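PDB 3GPI: NAD-dependent epimerase/dehydratase from Methylobacillus flagellatus KT, which is of unknown function but belongs to the atypical short-chain dehydrogenase/reductases and probably binds NAD(H), perhaps as an epimerase, dehydratase or dehydrogenase. Local coordinates for residues 63-69 and 100-106; 89-93 and 143-147; 109-113 and 246-250; 177-181 and 239-243. The contacts are given in a common frame with arbitrary orientation. Numbering follows the deposited sequence.

Contact 1: 63-69 and 100-106; sequences RPEILVY and PLQHVFF
Two neighbouring parallel strands of a Rossmann-fold sheet, 66-69 and 103-106, run 4.7 Å apart at 13°. Both are extended (phi -100 to -160°, psi about 115 to 145°). Ile66 pairs with His103, Leu67 with Val104, Val68 with Phe105 and Tyr69 with Phe106. The ladder is Leu67 N to His103 O (3.1 Å), Phe105 N to Leu67 O (2.8 Å) and Tyr69 N to Phe105 O (2.8 Å). Before the strands, Glu65 O takes Gln102 N at 2.7 Å. Pro100, its CA-to-CB bond toward the first segment, sets CD 3.4 Å from Arg63 NH1, over one guanidinium face.

Ile66 (m, m) fills the hollow between His103 and the Phe105 ring edge: its CG2 lies 3.6 Å from Phe105 CD2 and its CD1 3.6 Å from His103 CB. On the other face, Leu101 (t, p) bends its end back, CD1 4.0 Å from Leu67 CB. Leu67 CD2 meets Val104 CG1 at 4.2 Å. Tyr69 and Phe106 (both t) meet rim to rim, Tyr69 CD2 to Phe106 CE1 3.7 Å.

Strand 6-9 pairs with the other edge of 66-69. Helix 86-95 joins them as a beta-alpha-beta crossover, packing on Leu67 and Tyr69; helix 187-201 packs on Phe105.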
loop_
_atom_site.group_PDB
_atom_site.type_symbol
_atom_site.label_atom_id
_atom_site.label_comp_id
_atom_site.label_asym_id
_atom_site.label_seq_id
_atom_site.Cartn_x
_atom_site.Cartn_y
_atom_site.Cartn_z
ATOM N N ARG A 63 -10.766 -10.068 19.559
ATOM C CA ARG A 63 -11.945 -9.216 19.440
ATOM C C ARG A 63 -11.664 -7.843 18.802
ATOM O O ARG A 63 -11.997 -6.809 19.364
ATOM C CB ARG A 63 -12.611 -9.059 20.825
ATOM C CG ARG A 63 -13.124 -10.410 21.319
ATOM C CD ARG A 63 -14.075 -10.313 22.517
ATOM N NE ARG A 63 -15.239 -9.493 22.168
ATOM C CZ ARG A 63 -16.194 -9.847 21.320
ATOM N NH1 ARG A 63 -17.151 -8.977 21.026
ATOM N NH2 ARG A 63 -16.258 -11.059 20.797
ATOM N N PRO A 64 -11.073 -7.842 17.601
ATOM C CA PRO A 64 -10.801 -6.525 17.016
ATOM C C PRO A 64 -12.101 -5.833 16.570
ATOM O O PRO A 64 -13.047 -6.502 16.136
ATOM C CB PRO A 64 -9.965 -6.882 15.776
ATOM C CG PRO A 64 -10.497 -8.249 15.374
ATOM C CD PRO A 64 -10.607 -8.939 16.720
ATOM N N GLU A 65 -12.128 -4.503 16.644
ATOM C CA GLU A 65 -13.173 -3.731 15.987
ATOM C C GLU A 65 -12.776 -3.408 14.555
ATOM O O GLU A 65 -13.647 -3.143 13.732
ATOM C CB GLU A 65 -13.398 -2.432 16.743
ATOM C CG GLU A 65 -14.345 -2.627 17.940
ATOM C CD GLU A 65 -13.673 -2.747 19.298
ATOM O OE1 GLU A 65 -12.543 -2.233 19.517
ATOM O OE2 GLU A 65 -14.339 -3.322 20.196
ATOM N N ILE A 66 -11.468 -3.403 14.263
ATOM C CA ILE A 66 -10.993 -3.051 12.938
ATOM C C ILE A 66 -10.020 -4.118 12.445
ATOM O O ILE A 66 -9.114 -4.536 13.189
ATOM C CB ILE A 66 -10.268 -1.678 12.940
ATOM C CG1 ILE A 66 -11.147 -0.561 13.481
ATOM C CG2 ILE A 66 -9.695 -1.322 11.558
ATOM C CD1 ILE A 66 -12.275 -0.125 12.588
ATOM N N LEU A 67 -10.237 -4.601 11.210
ATOM C CA LEU A 67 -9.246 -5.425 10.524
ATOM C C LEU A 67 -8.559 -4.613 9.450
ATOM O O LEU A 67 -9.255 -4.005 8.641
ATOM C CB LEU A 67 -9.929 -6.624 9.885
ATOM C CG LEU A 67 -9.053 -7.491 8.966
ATOM C CD1 LEU A 67 -7.903 -8.161 9.709
ATOM C CD2 LEU A 67 -9.946 -8.541 8.279
ATOM N N VAL A 68 -7.218 -4.585 9.453
ATOM C CA VAL A 68 -6.481 -4.057 8.306
ATOM C C VAL A 68 -5.822 -5.256 7.644
ATOM O O VAL A 68 -5.005 -5.926 8.278
ATOM C CB VAL A 68 -5.394 -3.027 8.730
ATOM C CG1 VAL A 68 -4.711 -2.482 7.493
ATOM C CG2 VAL A 68 -6.028 -1.906 9.521
ATOM N N TYR A 69 -6.197 -5.537 6.402
ATOM C CA TYR A 69 -5.703 -6.720 5.737
ATOM C C TYR A 69 -4.702 -6.302 4.673
ATOM O O TYR A 69 -5.079 -5.662 3.700
ATOM C CB TYR A 69 -6.882 -7.485 5.127
ATOM C CG TYR A 69 -6.536 -8.876 4.668
ATOM C CD1 TYR A 69 -6.608 -9.947 5.544
ATOM C CD2 TYR A 69 -6.114 -9.106 3.361
ATOM C CE1 TYR A 69 -6.272 -11.214 5.139
ATOM C CE2 TYR A 69 -5.799 -10.381 2.935
ATOM C CZ TYR A 69 -5.868 -11.421 3.833
ATOM O OH TYR A 69 -5.529 -12.681 3.416
ATOM N N PRO A 100 -16.282 -8.197 17.302
ATOM C CA PRO A 100 -17.114 -7.011 17.194
ATOM C C PRO A 100 -16.606 -6.149 16.039
ATOM O O PRO A 100 -16.362 -4.958 16.195
ATOM C CB PRO A 100 -16.898 -6.349 18.542
ATOM C CG PRO A 100 -15.469 -6.645 18.842
ATOM C CD PRO A 100 -15.264 -8.072 18.343
ATOM N N LEU A 101 -16.463 -6.778 14.884
ATOM C CA LEU A 101 -15.834 -6.128 13.746
ATOM C C LEU A 101 -16.719 -5.028 13.158
ATOM O O LEU A 101 -17.875 -5.271 12.784
ATOM C CB LEU A 101 -15.527 -7.217 12.709
ATOM C CG LEU A 101 -14.671 -6.842 11.499
ATOM C CD1 LEU A 101 -13.310 -6.431 12.012
ATOM C CD2 LEU A 101 -14.536 -8.065 10.571
ATOM N N GLN A 102 -16.173 -3.818 13.083
ATOM C CA GLN A 102 -16.907 -2.651 12.585
ATOM C C GLN A 102 -16.439 -2.199 11.208
ATOM O O GLN A 102 -17.174 -1.518 10.499
ATOM C CB GLN A 102 -16.745 -1.483 13.551
ATOM C CG GLN A 102 -17.419 -1.722 14.903
ATOM C CD GLN A 102 -17.057 -0.655 15.917
ATOM O OE1 GLN A 102 -15.929 -0.136 15.926
ATOM N NE2 GLN A 102 -17.995 -0.356 16.815
ATOM N N HIS A 103 -15.212 -2.522 10.829
ATOM C CA HIS A 103 -14.705 -2.066 9.551
ATOM C C HIS A 103 -13.540 -2.913 9.126
ATOM O O HIS A 103 -12.730 -3.344 9.938
ATOM C CB HIS A 103 -14.257 -0.594 9.599
ATOM C CG HIS A 103 -14.445 0.122 8.292
ATOM N ND1 HIS A 103 -15.680 0.485 7.808
ATOM C CD2 HIS A 103 -13.556 0.456 7.327
ATOM C CE1 HIS A 103 -15.540 1.085 6.639
ATOM N NE2 HIS A 103 -14.260 1.074 6.321
ATOM N N VAL A 104 -13.462 -3.143 7.814
ATOM C CA VAL A 104 -12.306 -3.783 7.202
ATOM C C VAL A 104 -11.602 -2.807 6.262
ATOM O O VAL A 104 -12.223 -2.264 5.362
ATOM C CB VAL A 104 -12.714 -5.002 6.397
ATOM C CG1 VAL A 104 -11.486 -5.620 5.737
ATOM C CG2 VAL A 104 -13.402 -6.012 7.280
ATOM N N PHE A 105 -10.314 -2.553 6.479
ATOM C CA PHE A 105 -9.486 -1.810 5.522
ATOM C C PHE A 105 -8.677 -2.818 4.740
ATOM O O PHE A 105 -7.920 -3.614 5.333
ATOM C CB PHE A 105 -8.564 -0.813 6.232
ATOM C CG PHE A 105 -9.286 0.306 6.910
ATOM C CD1 PHE A 105 -9.651 1.429 6.184
ATOM C CD2 PHE A 105 -9.667 0.236 8.258
ATOM C CE1 PHE A 105 -10.314 2.473 6.784
ATOM C CE2 PHE A 105 -10.346 1.299 8.862
ATOM C CZ PHE A 105 -10.675 2.408 8.136
ATOM N N PHE A 106 -8.838 -2.825 3.407
ATOM C CA PHE A 106 -8.171 -3.823 2.609
ATOM C C PHE A 106 -7.168 -3.132 1.705
ATOM O O PHE A 106 -7.564 -2.245 0.917
ATOM C CB PHE A 106 -9.231 -4.576 1.796
ATOM C CG PHE A 106 -8.669 -5.572 0.828
ATOM C CD1 PHE A 106 -8.259 -6.829 1.252
ATOM C CD2 PHE A 106 -8.556 -5.249 -0.517
ATOM C CE1 PHE A 106 -7.708 -7.764 0.346
ATOM C CE2 PHE A 106 -8.024 -6.166 -1.433
ATOM C CZ PHE A 106 -7.596 -7.412 -1.009
#

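Contact 2: 89-93 and 143-147; sequences LRNTL and LLAAY
This is helix-to-loop packing on one face of a Rossmann-fold sheet. Segment 89-93 is regular alpha helix; segment 143-147 leaves helix 132-143 through a 3-10 turn at 144-146. The backbones stay well apart, the nearest CA pair being Arg90 and Leu143 at 7.7 Å. No hydrogen bond crosses.

Leu143 (chi1 t, chi2 p) comes first and points at the helix. Its CD2 lies 4.0 Å from Leu89 CG and 4.1 Å from Leu93 CD1, while its CD1 is 3.4 Å from Arg90 NH1. Leu144 (m, t) starts sideways but brings its end in, with CG 4.1 Å from Leu89 CD2 and CD2 4.3 Å from Leu93 CD1. Val104 and Phe106 of strand 103-109 both touch Leu144. The turn then closes with Tyr147 N bonded to Leu144 O at 3.0 Å.

Tyr147 (chi1 m) ends the walk, its CA-to-CB bond toward the helix. Leu93 (m, t) makes a CH-pi contact over its ring face, with CD1 4.2 Å from the Tyr147 ring centroid.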
loop_
_atom_site.group_PDB
_atom_site.type_symbol
_atom_site.label_atom_id
_atom_site.label_comp_id
_atom_site.label_asym_id
_atom_site.label_seq_id
_atom_site.Cartn_x
_atom_site.Cartn_y
_atom_site.Cartn_z
ATOM N N LEU A 89 -8.220 -13.831 2.660
ATOM C CA LEU A 89 -9.194 -12.869 3.177
ATOM C C LEU A 89 -10.482 -13.560 3.642
ATOM O O LEU A 89 -11.050 -13.228 4.683
ATOM C CB LEU A 89 -9.504 -11.820 2.103
ATOM C CG LEU A 89 -10.599 -10.788 2.428
ATOM C CD1 LEU A 89 -10.228 -9.920 3.668
ATOM C CD2 LEU A 89 -10.883 -9.910 1.224
ATOM N N ARG A 90 -10.946 -14.531 2.854
ATOM C CA ARG A 90 -12.148 -15.286 3.218
ATOM C C ARG A 90 -11.920 -16.053 4.520
ATOM O O ARG A 90 -12.792 -16.000 5.408
ATOM C CB ARG A 90 -12.626 -16.247 2.106
ATOM C CG ARG A 90 -14.043 -16.771 2.348
ATOM C CD ARG A 90 -14.390 -17.954 1.445
ATOM N NE ARG A 90 -14.323 -17.605 0.031
ATOM C CZ ARG A 90 -15.250 -16.892 -0.598
ATOM N NH1 ARG A 90 -16.304 -16.451 0.078
ATOM N NH2 ARG A 90 -15.122 -16.616 -1.892
ATOM N N ASN A 91 -10.770 -16.703 4.638
ATOM C CA ASN A 91 -10.411 -17.487 5.824
ATOM C C ASN A 91 -10.340 -16.583 7.046
ATOM O O ASN A 91 -10.862 -16.936 8.107
ATOM C CB ASN A 91 -9.082 -18.222 5.634
ATOM C CG ASN A 91 -9.180 -19.351 4.613
ATOM O OD1 ASN A 91 -10.277 -19.742 4.215
ATOM N ND2 ASN A 91 -8.038 -19.847 4.194
ATOM N N THR A 92 -9.726 -15.413 6.876
ATOM C CA THR A 92 -9.562 -14.452 7.970
ATOM C C THR A 92 -10.912 -13.903 8.405
ATOM O O THR A 92 -11.212 -13.846 9.610
ATOM C CB THR A 92 -8.643 -13.298 7.543
ATOM O OG1 THR A 92 -7.339 -13.805 7.257
ATOM C CG2 THR A 92 -8.474 -12.309 8.674
ATOM N N LEU A 93 -11.762 -13.489 7.477
ATOM C CA LEU A 93 -13.069 -13.016 7.855
ATOM C C LEU A 93 -13.906 -14.084 8.547
ATOM O O LEU A 93 -14.553 -13.829 9.552
ATOM C CB LEU A 93 -13.814 -12.475 6.647
ATOM C CG LEU A 93 -13.146 -11.263 6.004
ATOM C CD1 LEU A 93 -13.761 -11.012 4.609
ATOM C CD2 LEU A 93 -13.330 -10.042 6.903
ATOM N N LEU A 143 -15.302 -9.637 -2.485
ATOM C CA LEU A 143 -15.827 -10.198 -1.252
ATOM C C LEU A 143 -16.306 -9.107 -0.311
ATOM O O LEU A 143 -17.413 -9.147 0.219
ATOM C CB LEU A 143 -14.725 -11.009 -0.585
ATOM C CG LEU A 143 -15.051 -12.042 0.497
ATOM C CD1 LEU A 143 -16.084 -13.098 0.004
ATOM C CD2 LEU A 143 -13.781 -12.718 0.926
ATOM N N LEU A 144 -15.480 -8.093 -0.126
ATOM C CA LEU A 144 -15.836 -7.017 0.787
ATOM C C LEU A 144 -17.147 -6.273 0.502
ATOM O O LEU A 144 -17.539 -5.420 1.303
ATOM C CB LEU A 144 -14.684 -6.021 0.862
ATOM C CG LEU A 144 -13.400 -6.653 1.382
ATOM C CD1 LEU A 144 -12.239 -5.667 1.285
ATOM C CD2 LEU A 144 -13.581 -7.142 2.799
ATOM N N ALA A 145 -17.841 -6.584 -0.607
ATOM C CA ALA A 145 -19.093 -5.873 -0.936
ATOM C C ALA A 145 -20.145 -5.930 0.190
ATOM O O ALA A 145 -20.910 -4.971 0.363
ATOM C CB ALA A 145 -19.698 -6.396 -2.258
ATOM N N ALA A 146 -20.146 -7.033 0.936
ATOM C CA ALA A 146 -21.102 -7.263 2.040
ATOM C C ALA A 146 -20.653 -6.721 3.382
ATOM O O ALA A 146 -21.403 -6.778 4.361
ATOM C CB ALA A 146 -21.396 -8.732 2.182
ATOM N N TYR A 147 -19.416 -6.232 3.444
ATOM C CA TYR A 147 -18.836 -5.744 4.687
ATOM C C TYR A 147 -18.728 -4.233 4.723
ATOM O O TYR A 147 -18.512 -3.598 3.707
ATOM C CB TYR A 147 -17.423 -6.293 4.830
ATOM C CG TYR A 147 -17.404 -7.763 5.121
ATOM C CD1 TYR A 147 -17.639 -8.686 4.097
ATOM C CD2 TYR A 147 -17.160 -8.228 6.414
ATOM C CE1 TYR A 147 -17.652 -10.041 4.354
ATOM C CE2 TYR A 147 -17.159 -9.596 6.692
ATOM C CZ TYR A 147 -17.401 -10.486 5.648
ATOM O OH TYR A 147 -17.396 -11.837 5.920
#

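Contact 3: 109-113 and 246-250; sequences STGVY and NKKLS. With EDO (1,2-ethanediol), chain C.
Lys247 and Leu249 each bury 55 Å² here, and Tyr113 buries 50 Å². All three point their CA-to-CB bonds at the other segment. The backbones do not pair; Thr110 and Leu249 have CA atoms 8.3 Å apart.

Lys247 starts with chi1 p and chi2 near -97°, then runs extended to the 3-10 turn at 110-112. Its NZ donates to Tyr113 O at 2.9 Å and weakly to Thr110 O at 3.4 Å. Within its own segment NZ also bonds Asn246 OD1 (3.0 Å). Water 1 joins NZ (3.0 Å) to Thr110 OG1 (2.9 Å).

Leu249 (m, t) places CD1 3.4 Å from Thr110 CB and CD2 4.0 Å from Tyr113 CD2. Tyr113 (chi1 m) also brings CB to 4.0 Å from Lys247 CE; its hydroxyl bonds Arg153. An ethanediol, probably from the crystallisation liquor, accepts from Asn246 ND2 at its O2 (3.0 Å).

Ser109 OG accepts from Gly111 N at 2.9 Å. This ST turn opens the loop after Rossmann strand 103-109, which the lysine ties to short strand 248-249.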
loop_
_atom_site.group_PDB
_atom_site.type_symbol
_atom_site.label_atom_id
_atom_site.label_comp_id
_atom_site.label_asym_id
_atom_site.label_seq_id
_atom_site.Cartn_x
_atom_site.Cartn_y
_atom_site.Cartn_z
ATOM N N SER A 109 -4.134 -2.889 -4.836
ATOM C CA SER A 109 -3.096 -2.344 -5.691
ATOM C C SER A 109 -3.682 -1.621 -6.886
ATOM O O SER A 109 -4.661 -2.097 -7.463
ATOM C CB SER A 109 -2.280 -3.521 -6.254
ATOM O OG SER A 109 -1.337 -3.058 -7.222
ATOM N N THR A 110 -3.077 -0.505 -7.298
ATOM C CA THR A 110 -3.467 0.152 -8.554
ATOM C C THR A 110 -3.127 -0.693 -9.787
ATOM O O THR A 110 -3.532 -0.302 -10.888
ATOM C CB THR A 110 -2.896 1.547 -8.675
ATOM O OG1 THR A 110 -1.475 1.466 -8.514
ATOM C CG2 THR A 110 -3.497 2.471 -7.569
ATOM N N GLY A 111 -2.444 -1.821 -9.611
ATOM C CA GLY A 111 -2.154 -2.705 -10.767
ATOM C C GLY A 111 -3.439 -3.283 -11.304
ATOM O O GLY A 111 -3.449 -3.805 -12.422
ATOM N N VAL A 112 -4.552 -3.193 -10.575
ATOM C CA VAL A 112 -5.841 -3.651 -11.112
ATOM C C VAL A 112 -6.253 -2.831 -12.305
ATOM O O VAL A 112 -7.029 -3.324 -13.152
ATOM C CB VAL A 112 -6.985 -3.669 -10.065
ATOM C CG1 VAL A 112 -6.619 -4.607 -8.909
ATOM C CG2 VAL A 112 -7.315 -2.296 -9.520
ATOM N N TYR A 113 -5.739 -1.615 -12.423
ATOM C CA TYR A 113 -5.958 -0.790 -13.618
ATOM C C TYR A 113 -4.954 -1.235 -14.657
ATOM O O TYR A 113 -3.858 -0.670 -14.758
ATOM C CB TYR A 113 -5.748 0.700 -13.297
ATOM C CG TYR A 113 -6.737 1.262 -12.316
ATOM C CD1 TYR A 113 -8.028 1.604 -12.707
ATOM C CD2 TYR A 113 -6.366 1.501 -10.997
ATOM C CE1 TYR A 113 -8.924 2.140 -11.797
ATOM C CE2 TYR A 113 -7.255 2.030 -10.091
ATOM C CZ TYR A 113 -8.517 2.355 -10.490
ATOM O OH TYR A 113 -9.399 2.890 -9.560
ATOM N N ASN A 246 1.577 2.672 -19.159
ATOM C CA ASN A 246 0.941 2.674 -17.848
ATOM C C ASN A 246 -0.140 3.765 -17.797
ATOM O O ASN A 246 -0.840 3.939 -18.797
ATOM C CB ASN A 246 1.970 2.799 -16.716
ATOM C CG ASN A 246 1.411 2.328 -15.384
ATOM O OD1 ASN A 246 0.562 1.422 -15.304
ATOM N ND2 ASN A 246 1.856 2.962 -14.329
ATOM N N LYS A 247 -0.288 4.515 -16.700
ATOM C CA LYS A 247 -1.357 5.527 -16.584
ATOM C C LYS A 247 -1.010 6.481 -15.490
ATOM O O LYS A 247 -0.043 6.245 -14.771
ATOM C CB LYS A 247 -2.710 4.872 -16.258
ATOM C CG LYS A 247 -2.738 4.209 -14.882
ATOM C CD LYS A 247 -2.484 2.738 -14.934
ATOM C CE LYS A 247 -2.109 2.264 -13.524
ATOM N NZ LYS A 247 -1.750 0.847 -13.503
ATOM N N LYS A 248 -1.796 7.540 -15.357
ATOM C CA LYS A 248 -1.618 8.484 -14.252
ATOM C C LYS A 248 -2.767 8.271 -13.318
ATOM O O LYS A 248 -3.902 8.121 -13.731
ATOM C CB LYS A 248 -1.626 9.931 -14.753
ATOM C CG LYS A 248 -0.452 10.238 -15.695
ATOM C CD LYS A 248 -0.525 11.650 -16.289
ATOM C CE LYS A 248 -1.642 11.754 -17.324
ATOM N NZ LYS A 248 -1.520 12.962 -18.207
ATOM N N LEU A 249 -2.467 8.247 -12.035
ATOM C CA LEU A 249 -3.508 8.035 -11.046
ATOM C C LEU A 249 -3.724 9.269 -10.191
ATOM O O LEU A 249 -2.783 9.860 -9.649
ATOM C CB LEU A 249 -3.106 6.836 -10.175
ATOM C CG LEU A 249 -2.978 5.505 -10.876
ATOM C CD1 LEU A 249 -2.131 4.533 -10.075
ATOM C CD2 LEU A 249 -4.358 4.957 -11.154
ATOM N N SER A 250 -4.990 9.699 -10.111
ATOM C CA SER A 250 -5.393 10.842 -9.318
ATOM C C SER A 250 -5.671 10.474 -7.864
ATOM O O SER A 250 -6.407 9.549 -7.585
ATOM C CB SER A 250 -6.691 11.417 -9.885
ATOM O OG SER A 250 -7.143 12.471 -9.045
HETATM C C1 EDO C . 3.194 3.052 -11.693
HETATM O O1 EDO C . 4.406 2.943 -11.001
HETATM C C2 EDO C . 2.049 2.677 -10.816
HETATM O O2 EDO C . 0.846 2.496 -11.504
HETATM O O HOH W 1 -0.177 0.594 -10.985
#

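Contact 4: 177-181 and 239-243; sequences ARNAW and ATPPV
Two irregular loops meet at the surface, their touching parts running 52° apart. This is loop-to-loop packing away from any known site. One loop leads into strand 181-186; the other, rich in proline, leads from helix 220-230 towards strand 248-249.

Ala177 begins the first segment. Its CB turns away, but its O lies 3.9 Å from Pro241 CB. Arg178 also points away, and its guanidinium forms a salt bridge with Glu116. Asn179 is the centre of the contact and buries 106 Å². With chi1 t and chi2 near 19°, its ND2 donates a hydrogen bond to Pro241 O at 2.9 Å. Water 2 accepts from the same ND2 (2.9 Å) and also bonds Thr240 OG1 (2.7 Å). Asn179 CB lies 3.4 Å from Pro242 O. Water 3 spans the backbones, accepting from Asn179 N at 3.0 Å and donating to Pro242 O at 2.8 Å. Asn179 O receives a CA-H...O contact from Val243 CA at 3.5 Å. One direct hydrogen bond and two water bridges thus span the loops. Trp181 (chi1 m) then brings its indole back, with CE2 3.6 Å from Val243 CG1; its NE1 bonds Glu118.

Asn179 OD1 also accepts from His221 N at the start of helix 220-230. Pro219 of strand 218-219 packs against Asn179, Trp181 and Val243.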
loop_
_atom_site.group_PDB
_atom_site.type_symbol
_atom_site.label_atom_id
_atom_site.label_comp_id
_atom_site.label_asym_id
_atom_site.label_seq_id
_atom_site.Cartn_x
_atom_site.Cartn_y
_atom_site.Cartn_z
ATOM N N ALA A 177 13.697 0.465 -21.686
ATOM C CA ALA A 177 13.565 1.109 -22.982
ATOM C C ALA A 177 12.325 2.006 -23.030
ATOM O O ALA A 177 12.353 3.075 -23.612
ATOM C CB ALA A 177 13.500 0.038 -24.102
ATOM N N ARG A 178 11.246 1.538 -22.437
ATOM C CA ARG A 178 9.964 2.238 -22.491
ATOM C C ARG A 178 9.886 3.243 -21.353
ATOM O O ARG A 178 10.181 2.890 -20.210
ATOM C CB ARG A 178 8.831 1.245 -22.346
ATOM C CG ARG A 178 7.530 1.824 -22.753
ATOM C CD ARG A 178 6.504 1.404 -21.789
ATOM N NE ARG A 178 5.306 0.987 -22.466
ATOM C CZ ARG A 178 4.304 0.333 -21.891
ATOM N NH1 ARG A 178 4.330 0.027 -20.592
ATOM N NH2 ARG A 178 3.263 0.005 -22.628
ATOM N N ASN A 179 9.448 4.453 -21.665
ATOM C CA ASN A 179 9.355 5.539 -20.682
ATOM C C ASN A 179 7.920 5.733 -20.195
ATOM O O ASN A 179 7.252 6.682 -20.575
ATOM C CB ASN A 179 9.935 6.815 -21.322
ATOM C CG ASN A 179 10.059 7.941 -20.351
ATOM O OD1 ASN A 179 10.052 7.706 -19.128
ATOM N ND2 ASN A 179 10.196 9.155 -20.841
ATOM N N ALA A 180 7.479 4.808 -19.342
ATOM C CA ALA A 180 6.087 4.752 -18.884
ATOM C C ALA A 180 5.853 5.634 -17.666
ATOM O O ALA A 180 6.764 5.900 -16.897
ATOM C CB ALA A 180 5.756 3.322 -18.565
ATOM N N TRP A 181 4.613 6.067 -17.483
ATOM C CA TRP A 181 4.215 6.736 -16.249
ATOM C C TRP A 181 4.409 5.862 -15.022
ATOM O O TRP A 181 4.210 4.644 -15.053
ATOM C CB TRP A 181 2.741 7.128 -16.336
ATOM C CG TRP A 181 2.533 8.230 -17.304
ATOM C CD1 TRP A 181 2.113 8.110 -18.614
ATOM C CD2 TRP A 181 2.793 9.612 -17.090
ATOM N NE1 TRP A 181 2.059 9.345 -19.199
ATOM C CE2 TRP A 181 2.468 10.295 -18.294
ATOM C CE3 TRP A 181 3.219 10.362 -15.973
ATOM C CZ2 TRP A 181 2.597 11.686 -18.427
ATOM C CZ3 TRP A 181 3.334 11.756 -16.105
ATOM C CH2 TRP A 181 3.019 12.396 -17.320
ATOM N N ALA A 239 17.181 14.237 -25.048
ATOM C CA ALA A 239 15.776 13.877 -24.829
ATOM C C ALA A 239 15.660 12.511 -24.163
ATOM O O ALA A 239 16.430 11.615 -24.429
ATOM C CB ALA A 239 15.048 13.851 -26.151
ATOM N N THR A 240 14.677 12.370 -23.270
ATOM C CA THR A 240 14.257 11.044 -22.825
ATOM C C THR A 240 13.470 10.354 -23.929
ATOM O O THR A 240 13.050 10.996 -24.906
ATOM C CB THR A 240 13.356 11.144 -21.591
ATOM O OG1 THR A 240 12.271 12.017 -21.895
ATOM C CG2 THR A 240 14.094 11.731 -20.411
ATOM N N PRO A 241 13.258 9.039 -23.817
ATOM C CA PRO A 241 12.397 8.381 -24.793
ATOM C C PRO A 241 10.990 8.994 -24.716
ATOM O O PRO A 241 10.628 9.575 -23.701
ATOM C CB PRO A 241 12.405 6.926 -24.342
ATOM C CG PRO A 241 13.623 6.795 -23.460
ATOM C CD PRO A 241 13.745 8.105 -22.784
ATOM N N PRO A 242 10.208 8.946 -25.797
ATOM C CA PRO A 242 8.837 9.416 -25.741
ATOM C C PRO A 242 8.064 8.824 -24.538
ATOM O O PRO A 242 8.214 7.628 -24.185
ATOM C CB PRO A 242 8.236 8.913 -27.103
ATOM C CG PRO A 242 9.173 7.910 -27.591
ATOM C CD PRO A 242 10.525 8.332 -27.107
ATOM N N VAL A 243 7.270 9.682 -23.906
ATOM C CA VAL A 243 6.502 9.289 -22.728
ATOM C C VAL A 243 5.315 8.469 -23.198
ATOM O O VAL A 243 4.455 8.976 -23.947
ATOM C CB VAL A 243 6.032 10.521 -21.960
ATOM C CG1 VAL A 243 5.124 10.114 -20.780
ATOM C CG2 VAL A 243 7.234 11.331 -21.473
HETATM O O HOH W 2 10.366 11.965 -19.988
HETATM O O HOH W 3 9.037 4.989 -24.564
#

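Contacts 1 and 2 form one layered unit in the Rossmann part of the chain. Their centres are 11 Å apart, and they touch where Phe106 CB meets Leu144 CD1 at 3.2 Å. Contact 3 follows contact 1 along strand 103-109, with centres 26 Å apart. Contact 4 lies between the two segments of contact 3 in sequence. These two meet directly, with Asn246 ND2 3.0 Å from Trp181 O, probably hydrogen-bonded; the ethanediol sits beside that same asparagine. Contacts 1 and 4 lie on opposite sides of the chain's centre, 42 Å between centres. The Val68 side chain lies near, without touching, a GxGxxG-like turn (Gly10, Gly12, Gly15), consistent with a dinucleotide site there.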